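Local coordinates for protein HAT1-interacting factor 1 (Saccharomyces cerevisiae, PDB 4NQ0) that acts as a histone H3 and H4 chaperone in the nuclear HAT-B acetyltransferase complex and takes part in chromatin assembly and telomere silencing, at residues Y203-L214 with V238-A249. Numbering follows the deposited sequence.
Sequences YENALDLLAQAL and VYILMGDIEREA
L210, M242 and I245 interlock as knobs into holes between two antiparallel helices of the TPR fold. Helix 202-218 lies in predicted repeat 1 and helix 229-248 in predicted repeat 2. The axes of 203-214 and 238-248 approach to 10.0 Å, with N-to-C directions 166° apart.

The centre is aliphatic. L210 sits among V238, L241, M242 and I245. L210 CD1 meets I245 CD1 tip to tip at 3.7 Å, while L210 CD2 reaches V238 and L241. M242 fills the matching hole between L207, L210, A211 and L214. Its chain, extended beyond CG, carries M242 CE to the backbone of the facing helix, 3.4 Å from A211 N. I245 spreads its two branches: CD1 goes to A206 and L210, CG2 to Y203 and L207. L207 also lays CD1 against CG of E246, crossing it at about a right angle. The carboxylate of E246 turns to R254 and H258 in the next helix.

Aromatic rings mark both ends. L214 places CD2 over one face of the Y239 ring, 4.1 Å from its centroid. The Y239 hydroxyl is hydrogen-bonded to D180. At the other end, the methyl of A249 makes an off-centre CH-pi contact with the Y203 ring, just where helix 229-248 finishes. Replacing Y203 by an alanine is likely to open a gap beside I245 CG2 and leave the A249 methyl without its aromatic partner. The ring also crosses the bent side chain of E248 (chi2 63°), bringing Y203 OH to 3.4 Å from E248 CG.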
# COMPACT_ATOMS: atom_id res chain seq x y z
N TYR A 203 -4.66 11.59 -7.50
CA TYR A 203 -4.94 10.35 -6.77
C TYR A 203 -4.94 9.16 -7.73
O TYR A 203 -4.27 8.16 -7.48
CB TYR A 203 -6.30 10.42 -6.04
CG TYR A 203 -6.36 11.41 -4.88
CD1 TYR A 203 -5.35 11.48 -3.94
CD2 TYR A 203 -7.46 12.26 -4.73
CE1 TYR A 203 -5.41 12.37 -2.87
CE2 TYR A 203 -7.53 13.16 -3.66
CZ TYR A 203 -6.50 13.20 -2.74
OH TYR A 203 -6.55 14.08 -1.69
N GLU A 204 -5.68 9.29 -8.82
CA GLU A 204 -5.75 8.26 -9.83
C GLU A 204 -4.35 7.96 -10.35
O GLU A 204 -3.96 6.80 -10.49
CB GLU A 204 -6.66 8.70 -10.98
CG GLU A 204 -6.84 7.67 -12.10
CD GLU A 204 -7.58 8.21 -13.31
OE1 GLU A 204 -7.74 9.44 -13.45
OE2 GLU A 204 -8.01 7.39 -14.15
N ASN A 205 -3.60 9.03 -10.63
CA ASN A 205 -2.23 8.92 -11.14
C ASN A 205 -1.31 8.14 -10.20
O ASN A 205 -0.61 7.23 -10.62
CB ASN A 205 -1.64 10.30 -11.41
CG ASN A 205 -2.39 11.05 -12.52
OD1 ASN A 205 -3.24 10.49 -13.21
ND2 ASN A 205 -2.09 12.33 -12.67
N ALA A 206 -1.34 8.50 -8.92
CA ALA A 206 -0.51 7.82 -7.91
C ALA A 206 -0.82 6.31 -7.85
O ALA A 206 0.09 5.47 -7.81
CB ALA A 206 -0.72 8.46 -6.57
N LEU A 207 -2.12 5.99 -7.88
CA LEU A 207 -2.58 4.59 -7.88
C LEU A 207 -2.08 3.81 -9.09
O LEU A 207 -1.69 2.66 -8.96
CB LEU A 207 -4.11 4.54 -7.82
CG LEU A 207 -4.72 4.84 -6.46
CD1 LEU A 207 -6.25 4.80 -6.54
CD2 LEU A 207 -4.18 3.83 -5.42
N ASP A 208 -2.10 4.44 -10.27
CA ASP A 208 -1.62 3.79 -11.49
C ASP A 208 -0.11 3.55 -11.41
O ASP A 208 0.38 2.51 -11.86
CB ASP A 208 -1.95 4.64 -12.72
CG ASP A 208 -1.69 3.91 -14.01
OD1 ASP A 208 -2.32 2.84 -14.22
OD2 ASP A 208 -0.87 4.38 -14.82
N LEU A 209 0.61 4.51 -10.84
CA LEU A 209 2.05 4.35 -10.63
C LEU A 209 2.34 3.21 -9.67
O LEU A 209 3.30 2.47 -9.86
CB LEU A 209 2.68 5.65 -10.12
CG LEU A 209 2.87 6.72 -11.21
CD1 LEU A 209 2.94 8.10 -10.61
CD2 LEU A 209 4.12 6.41 -12.03
N LEU A 210 1.52 3.07 -8.63
CA LEU A 210 1.67 1.94 -7.70
C LEU A 210 1.30 0.60 -8.34
O LEU A 210 1.95 -0.42 -8.06
CB LEU A 210 0.88 2.19 -6.42
CG LEU A 210 1.43 3.30 -5.53
CD1 LEU A 210 0.40 3.73 -4.48
CD2 LEU A 210 2.74 2.85 -4.86
N ALA A 211 0.29 0.59 -9.23
CA ALA A 211 -0.05 -0.64 -9.96
C ALA A 211 1.19 -1.15 -10.68
O ALA A 211 1.46 -2.35 -10.71
CB ALA A 211 -1.22 -0.42 -10.96
N GLN A 212 1.95 -0.22 -11.24
CA GLN A 212 3.19 -0.57 -11.91
C GLN A 212 4.31 -0.97 -10.95
O GLN A 212 5.13 -1.82 -11.28
CB GLN A 212 3.63 0.57 -12.83
CG GLN A 212 2.62 0.82 -13.97
CD GLN A 212 2.91 2.07 -14.74
OE1 GLN A 212 3.75 2.06 -15.64
NE2 GLN A 212 2.22 3.16 -14.41
N ALA A 213 4.36 -0.37 -9.76
CA ALA A 213 5.29 -0.86 -8.72
C ALA A 213 5.02 -2.34 -8.40
O ALA A 213 5.96 -3.14 -8.30
CB ALA A 213 5.20 -0.02 -7.47
N LEU A 214 3.74 -2.68 -8.25
CA LEU A 214 3.31 -4.04 -7.96
C LEU A 214 3.75 -4.97 -9.07
O LEU A 214 4.28 -6.04 -8.82
CB LEU A 214 1.79 -4.15 -7.87
CG LEU A 214 1.08 -3.74 -6.59
CD1 LEU A 214 -0.42 -3.82 -6.83
CD2 LEU A 214 1.50 -4.61 -5.41
N VAL A 238 3.25 -1.54 -0.58
CA VAL A 238 2.58 -0.87 -1.69
C VAL A 238 1.07 -0.89 -1.51
O VAL A 238 0.39 0.12 -1.78
CB VAL A 238 2.96 -1.49 -3.05
CG1 VAL A 238 2.05 -0.94 -4.17
CG2 VAL A 238 4.44 -1.22 -3.34
N TYR A 239 0.54 -2.01 -1.04
CA TYR A 239 -0.91 -2.13 -0.83
C TYR A 239 -1.38 -1.18 0.26
O TYR A 239 -2.45 -0.58 0.13
CB TYR A 239 -1.33 -3.58 -0.54
CG TYR A 239 -1.52 -4.44 -1.78
CD1 TYR A 239 -2.35 -4.03 -2.81
CD2 TYR A 239 -0.88 -5.67 -1.90
CE1 TYR A 239 -2.53 -4.81 -3.95
CE2 TYR A 239 -1.05 -6.45 -3.03
CZ TYR A 239 -1.87 -6.02 -4.05
OH TYR A 239 -2.03 -6.80 -5.14
N ILE A 240 -0.60 -1.03 1.33
CA ILE A 240 -0.91 -0.04 2.37
C ILE A 240 -0.97 1.37 1.77
O ILE A 240 -1.90 2.13 2.04
CB ILE A 240 0.10 -0.05 3.55
CG1 ILE A 240 0.06 -1.37 4.34
CG2 ILE A 240 -0.17 1.12 4.50
CD1 ILE A 240 -1.28 -1.69 5.03
N LEU A 241 0.01 1.73 0.96
CA LEU A 241 0.03 3.05 0.32
C LEU A 241 -1.18 3.22 -0.60
O LEU A 241 -1.82 4.26 -0.57
CB LEU A 241 1.30 3.25 -0.51
CG LEU A 241 2.12 4.53 -0.32
CD1 LEU A 241 3.23 4.58 -1.40
CD2 LEU A 241 1.29 5.82 -0.33
N MET A 242 -1.48 2.22 -1.42
CA MET A 242 -2.68 2.24 -2.24
C MET A 242 -3.91 2.48 -1.38
O MET A 242 -4.74 3.33 -1.70
CB MET A 242 -2.84 0.93 -3.00
CG MET A 242 -1.91 0.79 -4.18
SD MET A 242 -2.26 -0.77 -4.98
CE MET A 242 -1.31 -0.58 -6.48
N GLY A 243 -4.00 1.77 -0.26
CA GLY A 243 -5.12 1.95 0.65
C GLY A 243 -5.21 3.36 1.21
O GLY A 243 -6.28 3.96 1.21
N ASP A 244 -4.07 3.88 1.67
CA ASP A 244 -4.03 5.24 2.22
C ASP A 244 -4.55 6.24 1.21
O ASP A 244 -5.38 7.08 1.53
CB ASP A 244 -2.61 5.63 2.62
CG ASP A 244 -2.08 4.85 3.82
OD1 ASP A 244 -0.85 4.91 4.02
OD2 ASP A 244 -2.86 4.20 4.57
N ILE A 245 -4.07 6.15 -0.03
CA ILE A 245 -4.51 7.07 -1.09
C ILE A 245 -6.01 6.93 -1.36
O ILE A 245 -6.73 7.93 -1.44
CB ILE A 245 -3.74 6.83 -2.40
CG1 ILE A 245 -2.26 7.20 -2.23
CG2 ILE A 245 -4.35 7.64 -3.55
CD1 ILE A 245 -1.38 6.73 -3.37
N GLU A 246 -6.47 5.70 -1.49
CA GLU A 246 -7.89 5.45 -1.75
C GLU A 246 -8.75 5.95 -0.60
O GLU A 246 -9.80 6.54 -0.84
CB GLU A 246 -8.13 3.96 -2.02
CG GLU A 246 -7.52 3.48 -3.32
CD GLU A 246 -7.46 1.98 -3.46
OE1 GLU A 246 -7.24 1.27 -2.44
OE2 GLU A 246 -7.64 1.50 -4.59
N ARG A 247 -8.30 5.75 0.63
CA ARG A 247 -8.97 6.31 1.80
C ARG A 247 -9.06 7.84 1.71
O ARG A 247 -10.13 8.43 1.89
CB ARG A 247 -8.24 5.91 3.09
CG ARG A 247 -8.97 6.27 4.38
CD ARG A 247 -8.24 5.82 5.62
NE ARG A 247 -6.87 6.33 5.70
CZ ARG A 247 -6.08 6.24 6.77
NH1 ARG A 247 -4.84 6.74 6.72
NH2 ARG A 247 -6.51 5.68 7.90
N GLU A 248 -7.93 8.48 1.41
CA GLU A 248 -7.90 9.92 1.22
C GLU A 248 -8.86 10.36 0.10
O GLU A 248 -9.50 11.40 0.20
CB GLU A 248 -6.48 10.40 0.90
CG GLU A 248 -6.31 11.92 0.92
CD GLU A 248 -6.57 12.52 2.29
OE1 GLU A 248 -6.18 11.89 3.30
OE2 GLU A 248 -7.17 13.62 2.36
N ALA A 249 -8.96 9.55 -0.95
CA ALA A 249 -9.85 9.86 -2.08
C ALA A 249 -11.30 9.42 -1.84
O ALA A 249 -12.11 9.47 -2.76
CB ALA A 249 -9.31 9.23 -3.37